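Local coordinates for lysosome-associated membrane glycoprotein 2 (Mus musculus, PDB 5GV3) that inhibits the lysosomal proton channel TMEM175 and serves lysosome biogenesis, lumenal pH regulation and autophagy, represented here by its first, membrane-distal lumenal domain, at residues W18-Y26 and K34-D42; K116-S127 and V154-D164. All coordinates share one frame; numbering follows the deposited sequence.

Interaction 1 (W18-Y26 and K34-D42); sequences WEMNFTITY and KTITIAVPD. With ZN (zinc ion), chain E; NAG (2-acetamido-2-deoxy-beta-D-glucopyranose), chain M; NAG (2-acetamido-2-deoxy-beta-D-glucopyranose), chain P.
Strand 18-26 and strand 34-39 pair antiparallel, their axes 4.5 Å apart at 164°, with Phe22-Ile38, Ile24-Ile36 and Tyr26-Lys34 as hydrogen-bonded pairs. Beyond them the pairing loosens: Val40 N reaches Met20 O only weakly, at 3.3 Å, and a water that accepts from Met20 N and donates to Val40 O carries the link on. One face bears threonines. Thr23 OG1 and Thr37 OG1 share a hydrogen bond of 3.0 Å, Thr25 OG1 and Thr35 OG1 one of 2.9 Å. All four hydroxyls lie beside their own backbone N, which turns the methyls the other way, and Thr23 CG2 meets Thr35 CG2 at 3.5 Å between the two bonded pairs. On this face Asn21 ND2 is bonded to C1 of an N-acetylglucosamine, whose acetyl methyl C8 lies against Thr37 CG2. The other face is largely apolar, with Tyr26 and Lys34 at its end. Val40 CG2 approaches Phe22 CE2 obliquely at 3.8 Å, and the ends of Ile24 and Ile38 touch through their CD1 atoms. The Tyr26 ring, swung across its own backbone by a chi1 of 61°, receives Lys34 CB over one face (4.1 Å to the centroid) and Ile36 CG1 at its edge. The Lys34 chain runs on alongside Tyr26 OH, which is hydrogen-bonded to Pro99 O. Phe22 also meets Trp70, and Ile38 meets Phe64, both on the four-stranded sheet. The arrangement is a two-faced beta hairpin, the face with the threonines and the glycan on Asn21 turned outward and its aliphatic and aromatic face turned into the core of an all-beta domain.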
loop_
_atom_site.group_PDB
_atom_site.type_symbol
_atom_site.label_atom_id
_atom_site.label_comp_id
_atom_site.label_asym_id
_atom_site.label_seq_id
_atom_site.Cartn_x
_atom_site.Cartn_y
_atom_site.Cartn_z
ATOM N N TRP A 18 -0.562 5.873 6.824
ATOM C CA TRP A 18 0.760 5.660 6.232
ATOM C C TRP A 18 1.041 6.584 5.042
ATOM O O TRP A 18 0.146 7.271 4.549
ATOM C CB TRP A 18 0.911 4.197 5.791
ATOM C CG TRP A 18 0.253 3.861 4.482
ATOM C CD1 TRP A 18 0.887 3.626 3.305
ATOM C CD2 TRP A 18 -1.157 3.722 4.211
ATOM N NE1 TRP A 18 -0.024 3.356 2.322
ATOM C CE2 TRP A 18 -1.286 3.401 2.845
ATOM C CE3 TRP A 18 -2.313 3.842 4.984
ATOM C CZ2 TRP A 18 -2.521 3.194 2.233
ATOM C CZ3 TRP A 18 -3.545 3.635 4.373
ATOM C CH2 TRP A 18 -3.636 3.317 3.012
ATOM N N GLU A 19 2.297 6.606 4.608
ATOM C CA GLU A 19 2.697 7.355 3.420
ATOM C C GLU A 19 3.425 6.426 2.444
ATOM O O GLU A 19 4.169 5.545 2.854
ATOM C CB GLU A 19 3.580 8.549 3.802
ATOM C CG GLU A 19 2.871 9.584 4.704
ATOM C CD GLU A 19 3.545 10.959 4.722
ATOM O OE1 GLU A 19 3.994 11.416 3.651
ATOM O OE2 GLU A 19 3.612 11.597 5.801
ATOM N N MET A 20 3.212 6.612 1.150
ATOM C CA MET A 20 3.926 5.797 0.157
ATOM C C MET A 20 4.240 6.539 -1.127
ATOM O O MET A 20 3.522 7.457 -1.513
ATOM C CB MET A 20 3.116 4.530 -0.150
ATOM C CG MET A 20 1.677 4.790 -0.615
ATOM S SD MET A 20 0.768 3.348 -1.259
ATOM C CE MET A 20 1.079 2.158 -0.032
ATOM N N ASN A 21 5.350 6.174 -1.756
ATOM C CA ASN A 21 5.629 6.661 -3.096
ATOM C C ASN A 21 6.281 5.538 -3.912
ATOM O O ASN A 21 6.755 4.530 -3.354
ATOM C CB ASN A 21 6.411 8.008 -3.097
ATOM C CG ASN A 21 7.836 7.932 -2.570
ATOM O OD1 ASN A 21 8.467 6.880 -2.520
ATOM N ND2 ASN A 21 8.357 9.113 -2.191
ATOM N N PHE A 22 6.218 5.681 -5.233
ATOM C CA PHE A 22 6.669 4.645 -6.158
ATOM C C PHE A 22 7.574 5.212 -7.229
ATOM O O PHE A 22 7.193 6.112 -7.971
ATOM C CB PHE A 22 5.467 3.976 -6.825
ATOM C CG PHE A 22 4.504 3.365 -5.851
ATOM C CD1 PHE A 22 4.840 2.224 -5.149
ATOM C CD2 PHE A 22 3.276 3.953 -5.614
ATOM C CE1 PHE A 22 3.958 1.671 -4.240
ATOM C CE2 PHE A 22 2.389 3.409 -4.704
ATOM C CZ PHE A 22 2.726 2.269 -4.016
ATOM N N THR A 23 8.788 4.688 -7.297
ATOM C CA THR A 23 9.726 5.112 -8.317
ATOM C C THR A 23 9.673 4.109 -9.463
ATOM O O THR A 23 10.073 2.957 -9.307
ATOM C CB THR A 23 11.145 5.234 -7.750
ATOM O OG1 THR A 23 11.123 6.096 -6.610
ATOM C CG2 THR A 23 12.087 5.823 -8.780
ATOM N N ILE A 24 9.135 4.544 -10.600
ATOM C CA ILE A 24 8.899 3.648 -11.729
ATOM C C ILE A 24 9.779 3.975 -12.934
ATOM O O ILE A 24 9.842 5.124 -13.382
ATOM C CB ILE A 24 7.426 3.687 -12.181
ATOM C CG1 ILE A 24 6.503 3.350 -11.006
ATOM C CG2 ILE A 24 7.195 2.719 -13.362
ATOM C CD1 ILE A 24 5.036 3.502 -11.320
ATOM N N THR A 25 10.471 2.960 -13.441
ATOM C CA THR A 25 11.229 3.093 -14.679
ATOM C C THR A 25 10.442 2.448 -15.810
ATOM O O THR A 25 10.052 1.290 -15.711
ATOM C CB THR A 25 12.621 2.439 -14.581
ATOM O OG1 THR A 25 13.338 2.987 -13.470
ATOM C CG2 THR A 25 13.423 2.687 -15.867
ATOM N N TYR A 26 10.207 3.198 -16.880
ATOM C CA TYR A 26 9.500 2.654 -18.035
ATOM C C TYR A 26 10.241 2.963 -19.332
ATOM O O TYR A 26 11.008 3.922 -19.404
ATOM C CB TYR A 26 8.074 3.196 -18.088
ATOM C CG TYR A 26 7.977 4.698 -18.213
ATOM C CD1 TYR A 26 8.102 5.517 -17.097
ATOM C CD2 TYR A 26 7.713 5.294 -19.435
ATOM C CE1 TYR A 26 8.006 6.893 -17.204
ATOM C CE2 TYR A 26 7.604 6.669 -19.549
ATOM C CZ TYR A 26 7.752 7.463 -18.431
ATOM O OH TYR A 26 7.647 8.833 -18.544
ATOM N N LYS A 34 12.743 6.047 -18.941
ATOM C CA LYS A 34 12.508 7.178 -18.044
ATOM C C LYS A 34 12.139 6.702 -16.644
ATOM O O LYS A 34 11.351 5.766 -16.486
ATOM C CB LYS A 34 11.408 8.099 -18.566
ATOM C CG LYS A 34 11.273 9.337 -17.693
ATOM C CD LYS A 34 10.493 10.459 -18.334
ATOM C CE LYS A 34 10.663 11.730 -17.509
ATOM N NZ LYS A 34 9.705 12.789 -17.903
ATOM N N THR A 35 12.737 7.329 -15.636
ATOM C CA THR A 35 12.436 7.023 -14.246
ATOM C C THR A 35 11.688 8.193 -13.615
ATOM O O THR A 35 12.143 9.343 -13.685
ATOM C CB THR A 35 13.708 6.748 -13.437
ATOM O OG1 THR A 35 14.417 5.643 -14.002
ATOM C CG2 THR A 35 13.359 6.435 -11.986
ATOM N N ILE A 36 10.533 7.903 -13.026
ATOM C CA ILE A 36 9.740 8.918 -12.334
ATOM C C ILE A 36 9.347 8.457 -10.930
ATOM O O ILE A 36 9.318 7.263 -10.646
ATOM C CB ILE A 36 8.466 9.281 -13.129
ATOM C CG1 ILE A 36 7.631 8.036 -13.406
ATOM C CG2 ILE A 36 8.833 9.912 -14.459
ATOM C CD1 ILE A 36 6.446 7.862 -12.505
ATOM N N THR A 37 9.069 9.412 -10.048
ATOM C CA THR A 37 8.570 9.086 -8.715
ATOM C C THR A 37 7.151 9.615 -8.545
ATOM O O THR A 37 6.879 10.787 -8.788
ATOM C CB THR A 37 9.473 9.648 -7.603
ATOM O OG1 THR A 37 10.715 8.935 -7.607
ATOM C CG2 THR A 37 8.822 9.476 -6.236
ATOM N N ILE A 38 6.245 8.730 -8.150
ATOM C CA ILE A 38 4.867 9.107 -7.876
ATOM C C ILE A 38 4.596 9.124 -6.382
ATOM O O ILE A 38 4.528 8.067 -5.755
ATOM C CB ILE A 38 3.869 8.141 -8.517
ATOM C CG1 ILE A 38 4.076 8.061 -10.022
ATOM C CG2 ILE A 38 2.444 8.557 -8.190
ATOM C CD1 ILE A 38 3.161 7.059 -10.689
ATOM N N ALA A 39 4.445 10.308 -5.806
ATOM C CA ALA A 39 3.984 10.398 -4.427
ATOM C C ALA A 39 2.467 10.324 -4.426
ATOM O O ALA A 39 1.801 11.086 -5.118
ATOM C CB ALA A 39 4.468 11.681 -3.772
ATOM N N VAL A 40 1.924 9.380 -3.673
ATOM C CA VAL A 40 0.485 9.196 -3.616
ATOM C C VAL A 40 -0.076 10.224 -2.654
ATOM O O VAL A 40 0.182 10.151 -1.452
ATOM C CB VAL A 40 0.108 7.763 -3.159
ATOM C CG1 VAL A 40 -1.395 7.611 -3.043
ATOM C CG2 VAL A 40 0.681 6.734 -4.127
ATOM N N PRO A 41 -0.824 11.205 -3.180
ATOM C CA PRO A 41 -1.341 12.253 -2.303
ATOM C C PRO A 41 -2.668 11.834 -1.716
ATOM O O PRO A 41 -3.145 10.736 -2.003
ATOM C CB PRO A 41 -1.531 13.429 -3.254
ATOM C CG PRO A 41 -1.980 12.738 -4.541
ATOM C CD PRO A 41 -1.255 11.402 -4.578
ATOM N N ASP A 42 -3.310 12.729 -0.983
ATOM C CA ASP A 42 -4.632 12.410 -0.503
ATOM C C ASP A 42 -5.551 13.304 -1.306
ATOM O O ASP A 42 -5.438 14.525 -1.276
ATOM C CB ASP A 42 -4.766 12.633 1.004
ATOM C CG ASP A 42 -6.065 12.070 1.561
ATOM O OD1 ASP A 42 -7.122 12.234 0.913
ATOM O OD2 ASP A 42 -6.020 11.434 2.640
HETATM ZN ZN ZN E . 4.639 12.955 4.746
HETATM C C1 NAG M . 9.681 9.358 -1.659
HETATM C C2 NAG M . 10.065 10.843 -1.708
HETATM C C3 NAG M . 11.475 11.040 -1.160
HETATM C C4 NAG M . 11.603 10.407 0.220
HETATM C C5 NAG M . 11.151 8.950 0.185
HETATM C C6 NAG M . 11.127 8.310 1.553
HETATM C C7 NAG M . 9.057 12.293 -3.419
HETATM C C8 NAG M . 9.091 12.729 -4.855
HETATM N N2 NAG M . 9.963 11.374 -3.060
HETATM O O3 NAG M . 11.771 12.429 -1.084
HETATM O O4 NAG M . 12.954 10.480 0.663
HETATM O O5 NAG M . 9.811 8.875 -0.320
HETATM O O6 NAG M . 10.112 8.896 2.353
HETATM O O7 NAG M . 8.246 12.751 -2.619
HETATM C C1 NAG P . 14.680 0.183 -20.817
HETATM C C2 NAG P . 13.572 -0.799 -20.437
HETATM C C3 NAG P . 13.741 -2.122 -21.183
HETATM C C4 NAG P . 13.878 -1.891 -22.680
HETATM C C5 NAG P . 15.018 -0.916 -22.939
HETATM C C6 NAG P . 15.196 -0.583 -24.403
HETATM C C7 NAG P . 12.746 -0.381 -18.159
HETATM C C8 NAG P . 12.861 -0.767 -16.718
HETATM N N2 NAG P . 13.555 -1.032 -19.004
HETATM O O3 NAG P . 12.604 -2.936 -20.926
HETATM O O4 NAG P . 14.154 -3.125 -23.334
HETATM O O5 NAG P . 14.745 0.319 -22.259
HETATM O O6 NAG P . 15.915 0.632 -24.548
HETATM O O7 NAG P . 11.962 0.481 -18.541
HETATM O O HOH W 1 1.411 9.022 0.515
#

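Interaction 2 (K116-S127 and V154-D164)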
loop_
_atom_site.group_PDB
_atom_site.type_symbol
_atom_site.label_atom_id
_atom_site.label_comp_id
_atom_site.label_asym_id
_atom_site.label_seq_id
_atom_site.Cartn_x
_atom_site.Cartn_y
_atom_site.Cartn_z
ATOM N N LYS A 116 4.197 -10.372 9.383
ATOM C CA LYS A 116 3.418 -10.859 10.488
ATOM C C LYS A 116 3.198 -9.871 11.618
ATOM O O LYS A 116 4.132 -9.237 12.092
ATOM C CB LYS A 116 4.070 -12.123 11.002
ATOM C CG LYS A 116 3.024 -13.069 11.335
ATOM C CD LYS A 116 2.082 -13.124 10.169
ATOM C CE LYS A 116 1.204 -14.282 10.325
ATOM N NZ LYS A 116 -0.013 -14.195 9.516
ATOM N N VAL A 117 1.940 -9.739 12.029
ATOM C CA VAL A 117 1.572 -8.820 13.093
ATOM C C VAL A 117 0.580 -9.497 14.028
ATOM O O VAL A 117 -0.388 -10.119 13.578
ATOM C CB VAL A 117 0.952 -7.516 12.531
ATOM C CG1 VAL A 117 0.492 -6.612 13.660
ATOM C CG2 VAL A 117 1.954 -6.783 11.656
ATOM N N PRO A 118 0.833 -9.403 15.339
ATOM C CA PRO A 118 -0.085 -9.944 16.337
ATOM C C PRO A 118 -1.442 -9.286 16.281
ATOM O O PRO A 118 -1.586 -8.181 15.759
ATOM C CB PRO A 118 0.601 -9.622 17.668
ATOM C CG PRO A 118 2.019 -9.451 17.334
ATOM C CD PRO A 118 2.064 -8.881 15.951
ATOM N N LEU A 119 -2.431 -9.974 16.824
ATOM C CA LEU A 119 -3.753 -9.408 16.966
ATOM C C LEU A 119 -3.728 -8.473 18.156
ATOM O O LEU A 119 -2.768 -8.475 18.928
ATOM C CB LEU A 119 -4.799 -10.497 17.186
ATOM C CG LEU A 119 -5.768 -10.808 16.056
ATOM C CD1 LEU A 119 -5.004 -11.181 14.813
ATOM C CD2 LEU A 119 -6.702 -11.931 16.480
ATOM N N ASP A 120 -4.777 -7.673 18.288
ATOM C CA ASP A 120 -4.957 -6.785 19.432
ATOM C C ASP A 120 -3.857 -5.743 19.635
ATOM O O ASP A 120 -3.677 -5.250 20.742
ATOM C CB ASP A 120 -5.081 -7.624 20.706
ATOM C CG ASP A 120 -6.453 -8.259 20.854
ATOM O OD1 ASP A 120 -7.361 -7.905 20.071
ATOM O OD2 ASP A 120 -6.627 -9.119 21.745
ATOM N N VAL A 121 -3.085 -5.436 18.600
ATOM C CA VAL A 121 -2.086 -4.381 18.732
ATOM C C VAL A 121 -2.119 -3.471 17.514
ATOM O O VAL A 121 -2.641 -3.839 16.459
ATOM C CB VAL A 121 -0.658 -4.941 18.911
ATOM C CG1 VAL A 121 -0.607 -5.921 20.078
ATOM C CG2 VAL A 121 -0.165 -5.595 17.627
ATOM N N ILE A 122 -1.535 -2.290 17.645
ATOM C CA ILE A 122 -1.382 -1.431 16.484
ATOM C C ILE A 122 0.063 -1.522 16.020
ATOM O O ILE A 122 0.993 -1.415 16.820
ATOM C CB ILE A 122 -1.776 0.042 16.767
ATOM C CG1 ILE A 122 -1.508 0.915 15.533
ATOM C CG2 ILE A 122 -1.053 0.589 17.985
ATOM C CD1 ILE A 122 -2.417 2.118 15.429
ATOM N N PHE A 123 0.252 -1.793 14.734
ATOM C CA PHE A 123 1.597 -1.891 14.193
ATOM C C PHE A 123 2.105 -0.498 13.835
ATOM O O PHE A 123 1.433 0.261 13.133
ATOM C CB PHE A 123 1.633 -2.808 12.972
ATOM C CG PHE A 123 2.982 -2.897 12.341
ATOM C CD1 PHE A 123 3.996 -3.611 12.952
ATOM C CD2 PHE A 123 3.246 -2.254 11.143
ATOM C CE1 PHE A 123 5.253 -3.685 12.374
ATOM C CE2 PHE A 123 4.499 -2.330 10.563
ATOM C CZ PHE A 123 5.502 -3.046 11.183
ATOM N N LYS A 124 3.292 -0.159 14.314
ATOM C CA LYS A 124 3.812 1.175 14.085
ATOM C C LYS A 124 5.193 1.115 13.463
ATOM O O LYS A 124 6.060 0.362 13.912
ATOM C CB LYS A 124 3.866 1.987 15.389
ATOM C CG LYS A 124 4.190 3.465 15.155
ATOM C CD LYS A 124 4.947 4.126 16.309
ATOM C CE LYS A 124 6.421 3.761 16.280
ATOM N NZ LYS A 124 7.251 4.767 16.986
ATOM N N CYS A 125 5.381 1.909 12.417
ATOM C CA CYS A 125 6.677 2.056 11.782
ATOM C C CYS A 125 6.678 3.382 11.027
ATOM O O CYS A 125 6.344 3.415 9.845
ATOM C CB CYS A 125 6.947 0.871 10.837
ATOM S SG CYS A 125 8.659 0.685 10.249
ATOM N N ASN A 126 7.049 4.470 11.701
ATOM C CA ASN A 126 7.108 5.770 11.039
ATOM C C ASN A 126 8.320 5.744 10.044
ATOM O O ASN A 126 8.352 6.533 9.111
ATOM C CB ASN A 126 7.087 6.971 12.071
ATOM C CG ASN A 126 5.588 7.499 12.437
ATOM O OD1 ASN A 126 4.599 7.222 11.765
ATOM N ND2 ASN A 126 5.477 8.287 13.489
ATOM N N SER A 127 9.291 4.832 10.231
ATOM C CA SER A 127 10.461 4.663 9.314
ATOM C C SER A 127 10.167 4.168 7.878
ATOM O O SER A 127 9.178 3.483 7.620
ATOM C CB SER A 127 11.500 3.699 9.901
ATOM O OG SER A 127 11.837 4.029 11.231
ATOM N N VAL A 154 -9.570 0.801 18.417
ATOM C CA VAL A 154 -8.186 0.495 18.109
ATOM C C VAL A 154 -7.399 0.261 19.402
ATOM O O VAL A 154 -7.660 0.889 20.435
ATOM C CB VAL A 154 -7.563 1.616 17.257
ATOM C CG1 VAL A 154 -6.069 1.413 17.073
ATOM C CG2 VAL A 154 -8.253 1.664 15.901
ATOM N N SER A 155 -6.489 -0.702 19.345
ATOM C CA SER A 155 -5.675 -1.099 20.486
ATOM C C SER A 155 -4.724 0.012 20.939
ATOM O O SER A 155 -4.299 0.845 20.136
ATOM C CB SER A 155 -4.886 -2.363 20.121
ATOM O OG SER A 155 -3.865 -2.635 21.061
ATOM N N LYS A 156 -4.406 0.027 22.229
ATOM C CA LYS A 156 -3.464 0.986 22.790
ATOM C C LYS A 156 -2.072 0.385 22.883
ATOM O O LYS A 156 -1.082 1.089 23.029
ATOM C CB LYS A 156 -3.964 1.440 24.164
ATOM C CG LYS A 156 -5.349 2.035 24.103
ATOM C CD LYS A 156 -5.754 2.607 25.439
ATOM C CE LYS A 156 -7.196 3.083 25.443
ATOM N NZ LYS A 156 -7.609 3.487 26.819
ATOM N N ASN A 157 -2.022 -0.939 22.834
ATOM C CA ASN A 157 -0.774 -1.703 22.799
ATOM C C ASN A 157 -0.073 -1.604 21.422
ATOM O O ASN A 157 -0.704 -1.846 20.391
ATOM C CB ASN A 157 -1.058 -3.159 23.178
ATOM C CG ASN A 157 -1.685 -3.287 24.560
ATOM O OD1 ASN A 157 -1.477 -2.442 25.427
ATOM N ND2 ASN A 157 -2.450 -4.352 24.767
ATOM N N GLU A 158 1.206 -1.210 21.414
ATOM C CA GLU A 158 1.963 -1.011 20.166
ATOM C C GLU A 158 2.921 -2.167 19.844
ATOM O O GLU A 158 3.532 -2.758 20.739
ATOM C CB GLU A 158 2.820 0.288 20.216
ATOM C CG GLU A 158 3.936 0.265 21.300
ATOM C CD GLU A 158 4.873 1.507 21.389
ATOM O OE1 GLU A 158 4.820 2.483 20.611
ATOM O OE2 GLU A 158 5.748 1.478 22.264
ATOM N N GLN A 159 3.007 -2.537 18.573
ATOM C CA GLN A 159 4.151 -3.332 18.147
ATOM C C GLN A 159 4.959 -2.507 17.156
ATOM O O GLN A 159 4.477 -2.125 16.089
ATOM C CB GLN A 159 3.758 -4.669 17.533
ATOM C CG GLN A 159 4.948 -5.320 16.861
ATOM C CD GLN A 159 4.724 -6.768 16.550
ATOM O OE1 GLN A 159 4.410 -7.552 17.442
ATOM N NE2 GLN A 159 4.880 -7.141 15.286
ATOM N N VAL A 160 6.201 -2.232 17.521
ATOM C CA VAL A 160 7.034 -1.342 16.744
ATOM C C VAL A 160 7.978 -2.129 15.841
ATOM O O VAL A 160 8.584 -3.111 16.276
ATOM C CB VAL A 160 7.822 -0.414 17.660
ATOM C CG1 VAL A 160 8.622 0.571 16.838
ATOM C CG2 VAL A 160 6.865 0.331 18.581
ATOM N N CYS A 161 8.089 -1.711 14.582
ATOM C CA CYS A 161 9.011 -2.356 13.655
ATOM C C CYS A 161 10.435 -2.202 14.172
ATOM O O CYS A 161 10.732 -1.266 14.921
ATOM C CB CYS A 161 8.888 -1.776 12.241
ATOM S SG CYS A 161 9.326 -0.019 12.058
ATOM N N GLU A 162 11.308 -3.123 13.773
ATOM C CA GLU A 162 12.691 -3.112 14.226
ATOM C C GLU A 162 13.446 -1.890 13.749
ATOM O O GLU A 162 14.359 -1.433 14.425
ATOM C CB GLU A 162 13.428 -4.368 13.752
ATOM C CG GLU A 162 13.609 -4.515 12.234
ATOM C CD GLU A 162 12.381 -5.072 11.516
ATOM O OE1 GLU A 162 11.239 -4.764 11.926
ATOM O OE2 GLU A 162 12.562 -5.826 10.533
ATOM N N GLU A 163 13.072 -1.367 12.584
ATOM C CA GLU A 163 13.765 -0.218 12.010
ATOM C C GLU A 163 13.675 0.982 12.953
ATOM O O GLU A 163 14.593 1.794 13.025
ATOM C CB GLU A 163 13.198 0.127 10.627
ATOM C CG GLU A 163 13.537 -0.888 9.521
ATOM C CD GLU A 163 12.750 -2.185 9.645
ATOM O OE1 GLU A 163 11.799 -2.231 10.456
ATOM O OE2 GLU A 163 13.079 -3.162 8.935
ATOM N N ASP A 164 12.576 1.076 13.693
ATOM C CA ASP A 164 12.446 2.100 14.724
ATOM C C ASP A 164 13.197 1.692 15.993
ATOM O O ASP A 164 13.354 2.492 16.915
ATOM C CB ASP A 164 10.973 2.362 15.046
ATOM C CG ASP A 164 10.256 3.096 13.937
ATOM O OD1 ASP A 164 10.952 3.635 13.058
ATOM O OD2 ASP A 164 9.005 3.149 13.950
#
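Cys125 and Cys161 are joined covalently by a disulfide, SG to SG 2.1 Å with a chi3 of 79°. Cys125 SG stands anti to its backbone N, whereas Cys161 SG sits between its N and carbonyl carbon (chi1 64°), and the two thus converge. Backbone bonds precede the bridge: strands 122-125 and 158-160 run parallel, Ile122 N and Lys124 N donating to Asn157 O and Gln159 O, while Gln159 N and Cys161 N return to Ile122 O and Lys124 O. Ser155 OG adds a short bond to Asp120 O, 2.6 Å, from above the carbonyl plane. Side-chain packing differs by face. Phe123 CZ packs on Cys161 CB at 3.8 Å, and the extended Gln159 side chain crosses Pro118 at about a right angle, its amide OE1 in close van der Waals contact with Pro118 CG (3.1 Å). On the opposite face Lys124 CE lies 3.9 Å from Val160 CG1. The charged contact is loose: Lys124 NZ is 3.9 Å from Asp164 OD2, a long salt bridge, and Asn126 N bonds the same oxygen weakly; the carboxylate's position is doubtful. The chemistry suggests that the end of this domain is held mainly by its disulfide and parallel backbone pairing, with charge attraction probably secondary.

How the interactions relate
Interactions 1 and 2 lie on opposite sides of the chain's centre, with their own centres 25 Å apart and their nearest atoms about 7 Å apart, yet both reach the same mixed sheet. Strand 136-146 connects them: it pairs antiparallel with strand 11-28 of interaction 1 and with strand 122-125 of interaction 2. The first is a local hairpin; the second brings together segments 27 residues apart and follows later in the chain. Both have sugar nearby, since Asn21 in interaction 1 carries a glycan and the Val154 side chain of interaction 2 is about 4 Å from another. Glu19 in interaction 1 binds zinc, while the Asn157 side chain lies about 5 Å from a different zinc ion.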